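Local atomic coordinates of VirX1 (Cyanophage Syn10, PDB entry 6QGM), a protein that iodinates diverse substrates as a viral halogenase, and probably does so with a flavin cofactor, as in other members of the tryptophan halogenase family. Residues S6-G11 with A33-P38; G191-Y196 with I209-E214. One frame throughout, in Å; residues are numbered along the deposited sequence.

Contact 1: S6-G11 with A33-P38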
loop_
_atom_site.group_PDB
_atom_site.type_symbol
_atom_site.label_atom_id
_atom_site.label_comp_id
_atom_site.label_asym_id
_atom_site.label_seq_id
_atom_site.Cartn_x
_atom_site.Cartn_y
_atom_site.Cartn_z
ATOM N N SER B 6 16.059 8.446 35.806
ATOM C CA SER B 6 15.332 7.728 36.878
ATOM C C SER B 6 13.915 7.416 36.414
ATOM O O SER B 6 13.344 8.208 35.649
ATOM C CB SER B 6 15.319 8.510 38.154
ATOM O OG SER B 6 14.507 9.656 38.020
ATOM N N VAL B 7 13.379 6.299 36.896
ATOM C CA VAL B 7 12.040 5.778 36.512
ATOM C C VAL B 7 11.288 5.394 37.793
ATOM O O VAL B 7 11.896 4.756 38.669
ATOM C CB VAL B 7 12.189 4.613 35.517
ATOM C CG1 VAL B 7 10.883 3.865 35.309
ATOM C CG2 VAL B 7 12.748 5.091 34.183
ATOM N N ALA B 8 10.029 5.815 37.903
ATOM C CA ALA B 8 9.077 5.416 38.962
ATOM C C ALA B 8 7.955 4.583 38.333
ATOM O O ALA B 8 7.148 5.146 37.571
ATOM C CB ALA B 8 8.534 6.637 39.655
ATOM N N ILE B 9 7.927 3.281 38.622
ATOM C CA ILE B 9 6.843 2.358 38.179
ATOM C C ILE B 9 5.773 2.333 39.279
ATOM O O ILE B 9 6.116 1.999 40.418
ATOM C CB ILE B 9 7.409 0.960 37.877
ATOM C CG1 ILE B 9 8.491 1.021 36.794
ATOM C CG2 ILE B 9 6.294 0.009 37.483
ATOM C CD1 ILE B 9 9.547 -0.065 36.894
ATOM N N VAL B 10 4.532 2.700 38.958
ATOM C CA VAL B 10 3.395 2.595 39.911
ATOM C C VAL B 10 2.608 1.331 39.560
ATOM O O VAL B 10 2.137 1.225 38.400
ATOM C CB VAL B 10 2.505 3.849 39.885
ATOM C CG1 VAL B 10 1.374 3.780 40.905
ATOM C CG2 VAL B 10 3.335 5.115 40.085
ATOM N N GLY B 11 2.498 0.415 40.531
ATOM C CA GLY B 11 1.837 -0.893 40.370
ATOM C C GLY B 11 2.848 -2.029 40.451
ATOM O O GLY B 11 3.934 -1.915 39.845
ATOM N N ALA B 33 12.623 2.849 40.744
ATOM C CA ALA B 33 11.792 2.593 41.942
ATOM C C ALA B 33 10.459 2.000 41.488
ATOM O O ALA B 33 9.984 2.376 40.380
ATOM C CB ALA B 33 11.600 3.861 42.724
ATOM N N LEU B 34 9.904 1.070 42.276
ATOM C CA LEU B 34 8.537 0.525 42.063
ATOM C C LEU B 34 7.680 0.786 43.300
ATOM O O LEU B 34 8.051 0.314 44.392
ATOM C CB LEU B 34 8.592 -0.971 41.748
ATOM C CG LEU B 34 7.264 -1.555 41.269
ATOM C CD1 LEU B 34 7.479 -2.596 40.197
ATOM C CD2 LEU B 34 6.449 -2.115 42.425
ATOM N N ILE B 35 6.570 1.504 43.102
ATOM C CA ILE B 35 5.582 1.868 44.157
ATOM C C ILE B 35 4.438 0.857 44.086
ATOM O O ILE B 35 3.795 0.743 43.015
ATOM C CB ILE B 35 5.103 3.317 43.959
ATOM C CG1 ILE B 35 6.255 4.314 44.126
ATOM C CG2 ILE B 35 3.945 3.631 44.881
ATOM C CD1 ILE B 35 6.121 5.549 43.281
ATOM N N GLU B 36 4.213 0.152 45.192
ATOM C CA GLU B 36 3.231 -0.954 45.308
ATOM C C GLU B 36 2.450 -0.696 46.597
ATOM O O GLU B 36 3.085 -0.293 47.583
ATOM C CB GLU B 36 4.011 -2.268 45.229
ATOM C CG GLU B 36 3.325 -3.481 45.824
ATOM C CD GLU B 36 4.239 -4.696 45.863
ATOM O OE1 GLU B 36 4.497 -5.266 44.794
ATOM O OE2 GLU B 36 4.714 -5.076 46.971
ATOM N N ASP B 37 1.119 -0.824 46.564
ATOM C CA ASP B 37 0.214 -0.632 47.730
ATOM C C ASP B 37 0.118 -1.964 48.470
ATOM O O ASP B 37 -0.434 -2.923 47.931
ATOM C CB ASP B 37 -1.166 -0.155 47.284
ATOM C CG ASP B 37 -2.110 0.221 48.415
ATOM O OD1 ASP B 37 -2.034 -0.425 49.495
ATOM O OD2 ASP B 37 -2.918 1.168 48.202
ATOM N N PRO B 38 0.659 -2.069 49.699
ATOM C CA PRO B 38 0.565 -3.313 50.461
ATOM C C PRO B 38 -0.887 -3.822 50.600
ATOM O O PRO B 38 -1.096 -5.010 50.544
ATOM C CB PRO B 38 1.152 -2.960 51.839
ATOM C CG PRO B 38 1.994 -1.715 51.616
ATOM C CD PRO B 38 1.435 -1.026 50.389
#
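Four backbone hydrogen bonds lace 6-11 to 33-38 and make up the tight part of this contact. Ala-33 N donates a hydrogen bond to Val-7 O at 2.9 Å, and Ala-33 O then receives Ile-9 N; Ile-9 O takes Ile-35 N at 2.8 Å, and Ile-35 O accepts Gly-11 N, almost in line with the C=O axis at 176°. This alternation, with the two strand segments inclined by only 21°, defines a parallel pair. On one face Ile-9 and Leu-34 cross obliquely, CG2 of Ile-9 lying 3.9 Å from CD1 of Leu-34, and helix 14-26 covers them through Ala-20. Strand 6-10, that helix and strand 31-36 form a beta-alpha-beta unit, consistent with the dinucleotide-binding Rossmann motif of flavin-dependent halogenases. Gly-11, whose positive phi of 112° would jam a CB against the preceding carbonyl, opens the probable glycine-rich turn. On the face of Ala-8, Val-10 and Ile-35 the segments touch more lightly (Ile-35 CD1 to Val-10 CG2 4.3 Å), though Val-193 buries Val-10 and Ile-35. Partly exposed Glu-36, at the edge, sends OE1 to Trp-17 NE1. Beyond it the second segment runs on alone, Asp-37 OD1 bonding Asn-39 N and Pro-38 lying in solvent.

Contact 2: G191-Y196 with I209-E214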
loop_
_atom_site.group_PDB
_atom_site.type_symbol
_atom_site.label_atom_id
_atom_site.label_comp_id
_atom_site.label_asym_id
_atom_site.label_seq_id
_atom_site.Cartn_x
_atom_site.Cartn_y
_atom_site.Cartn_z
ATOM N N GLY B 191 3.440 1.950 49.468
ATOM C CA GLY B 191 2.618 3.165 49.549
ATOM C C GLY B 191 1.511 3.206 48.516
ATOM O O GLY B 191 1.587 2.485 47.516
ATOM N N LYS B 192 0.486 3.998 48.815
ATOM C CA LYS B 192 -0.668 4.307 47.936
ATOM C C LYS B 192 -0.378 5.658 47.276
ATOM O O LYS B 192 -0.123 6.624 48.018
ATOM C CB LYS B 192 -1.956 4.339 48.770
ATOM C CG LYS B 192 -3.203 4.814 48.033
ATOM C CD LYS B 192 -4.487 4.511 48.730
ATOM C CE LYS B 192 -5.639 5.352 48.228
ATOM N NZ LYS B 192 -6.709 5.404 49.250
ATOM N N VAL B 193 -0.365 5.703 45.944
ATOM C CA VAL B 193 -0.345 6.963 45.143
ATOM C C VAL B 193 -1.715 7.632 45.282
ATOM O O VAL B 193 -2.699 7.016 44.830
ATOM C CB VAL B 193 -0.025 6.693 43.665
ATOM C CG1 VAL B 193 -0.146 7.958 42.830
ATOM C CG2 VAL B 193 1.352 6.066 43.528
ATOM N N THR B 194 -1.772 8.825 45.887
ATOM C CA THR B 194 -3.033 9.543 46.220
ATOM C C THR B 194 -3.254 10.722 45.269
ATOM O O THR B 194 -4.428 11.031 45.016
ATOM C CB THR B 194 -3.062 9.994 47.686
ATOM O OG1 THR B 194 -2.059 10.984 47.933
ATOM C CG2 THR B 194 -2.882 8.833 48.639
ATOM N N GLY B 195 -2.187 11.351 44.769
ATOM C CA GLY B 195 -2.284 12.562 43.934
ATOM C C GLY B 195 -1.007 12.842 43.156
ATOM O O GLY B 195 -0.106 11.961 43.107
ATOM N N TYR B 196 -0.922 14.043 42.578
ATOM C CA TYR B 196 0.192 14.478 41.692
ATOM C C TYR B 196 0.254 15.999 41.641
ATOM O O TYR B 196 -0.705 16.631 41.985
ATOM C CB TYR B 196 -0.027 13.963 40.270
ATOM C CG TYR B 196 -1.206 14.598 39.583
ATOM C CD1 TYR B 196 -2.463 14.033 39.685
ATOM C CD2 TYR B 196 -1.075 15.743 38.822
ATOM C CE1 TYR B 196 -3.569 14.577 39.052
ATOM C CE2 TYR B 196 -2.185 16.327 38.223
ATOM C CZ TYR B 196 -3.424 15.724 38.307
ATOM O OH TYR B 196 -4.512 16.258 37.698
ATOM N N ILE B 209 4.726 12.721 41.957
ATOM C CA ILE B 209 3.430 12.112 42.386
ATOM C C ILE B 209 3.449 12.045 43.917
ATOM O O ILE B 209 4.571 12.065 44.488
ATOM C CB ILE B 209 3.189 10.734 41.731
ATOM C CG1 ILE B 209 4.327 9.755 42.028
ATOM C CG2 ILE B 209 2.939 10.889 40.238
ATOM C CD1 ILE B 209 4.038 8.336 41.626
ATOM N N ILE B 210 2.267 11.991 44.535
ATOM C CA ILE B 210 2.116 12.003 46.016
ATOM C C ILE B 210 1.786 10.587 46.495
ATOM O O ILE B 210 0.889 9.935 45.890
ATOM C CB ILE B 210 1.054 13.016 46.487
ATOM C CG1 ILE B 210 1.071 14.303 45.678
ATOM C CG2 ILE B 210 1.227 13.290 47.975
ATOM C CD1 ILE B 210 2.379 14.970 45.700
ATOM N N LEU B 211 2.481 10.172 47.563
ATOM C CA LEU B 211 2.329 8.878 48.269
ATOM C C LEU B 211 1.661 9.115 49.627
ATOM O O LEU B 211 2.219 9.896 50.424
ATOM C CB LEU B 211 3.722 8.274 48.450
ATOM C CG LEU B 211 3.794 6.779 48.182
ATOM C CD1 LEU B 211 3.798 6.518 46.685
ATOM C CD2 LEU B 211 5.017 6.164 48.844
ATOM N N ASP B 212 0.528 8.454 49.885
ATOM C CA ASP B 212 -0.185 8.489 51.194
ATOM C C ASP B 212 -0.443 9.943 51.611
ATOM O O ASP B 212 -0.257 10.259 52.811
ATOM C CB ASP B 212 0.621 7.728 52.253
ATOM C CG ASP B 212 1.001 6.322 51.828
ATOM O OD1 ASP B 212 0.124 5.631 51.239
ATOM O OD2 ASP B 212 2.169 5.937 52.080
ATOM N N GLN B 213 -0.827 10.797 50.656
ATOM C CA GLN B 213 -1.162 12.231 50.884
ATOM C C GLN B 213 -0.017 12.947 51.632
ATOM O O GLN B 213 -0.318 13.920 52.339
ATOM C CB GLN B 213 -2.495 12.320 51.643
ATOM C CG GLN B 213 -3.687 12.218 50.698
ATOM C CD GLN B 213 -5.018 11.859 51.295
ATOM O OE1 GLN B 213 -5.465 12.503 52.236
ATOM N NE2 GLN B 213 -5.669 10.862 50.712
ATOM N N GLU B 214 1.239 12.506 51.493
ATOM C CA GLU B 214 2.391 13.083 52.244
ATOM C C GLU B 214 3.646 13.169 51.357
ATOM O O GLU B 214 4.109 14.294 51.098
ATOM C CB GLU B 214 2.663 12.274 53.521
ATOM C CG GLU B 214 1.666 12.517 54.625
ATOM C CD GLU B 214 1.400 13.984 54.927
ATOM O OE1 GLU B 214 2.300 14.830 54.703
ATOM O OE2 GLU B 214 0.277 14.284 55.352
#
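Lys-192 and Asp-212 grip each other twice: Asp-212 N bonds to Lys-192 O at 2.7 Å, nearly along the carbonyl axis, and Asp-212 OD1 takes Lys-192 N at 2.9 Å from above the carboxylate plane. The carboxylate reaches back because its CG stands anti to the carbonyl carbon (chi1 -53°). Next along, Ile-210 O receives Thr-194 N, and Ile-210 N donates to Gly-195 O at 2.8 Å, very straight at hydrogen but 52° above the carbonyl plane. The OG1 of Thr-194, set between its own backbone N and carbonyl carbon, accepts Gln-213 N at 3.0 Å in a bent bond, with Gln-213 CG alongside. A further bond from Glu-214 N to Leu-211 O closes the turn in which Asp-212 and Gln-213 have positive phi. On the buried face, CG2 of Val-193 sits 4.0 Å from CD1 of both Ile-209 and Leu-211, crossing each obliquely. Leu-211 CD2 packs against Gly-191 CA at 3.9 Å, on the side to which a CB would point. Farther out, Leu-231 and Phe-236 of helix 231-236 cover Val-193, and Ile-217 backs Ile-209 and Leu-211. The register slips by one residue where Thr-194 and Gly-195 both face Ile-210, a classic beta bulge in an antiparallel beta hairpin.

In the fold
Both contacts belong to one mixed sheet, in which strands 31-36 and 187-198 are neighbours, and their centres lie about 11 Å apart. Contact 1 is buried, with 7 of its 8 touching residues inside; contact 2 is partly buried, and its exposed members are Lys-192, Asp-212 and Gln-213. The chemistry follows this difference: regular parallel backbone pairing between central strands in one, an irregular antiparallel pairing with side-chain acceptors towards the sheet's margin in the other. They share an apolar layer, where Ile-35 CG2 packs 3.4 Å from Leu-211 CD1 and Val-10 CG1 meets Val-193 CG2. A probable hydrogen bond between Glu-36 O and Gly-191 N also bridges them.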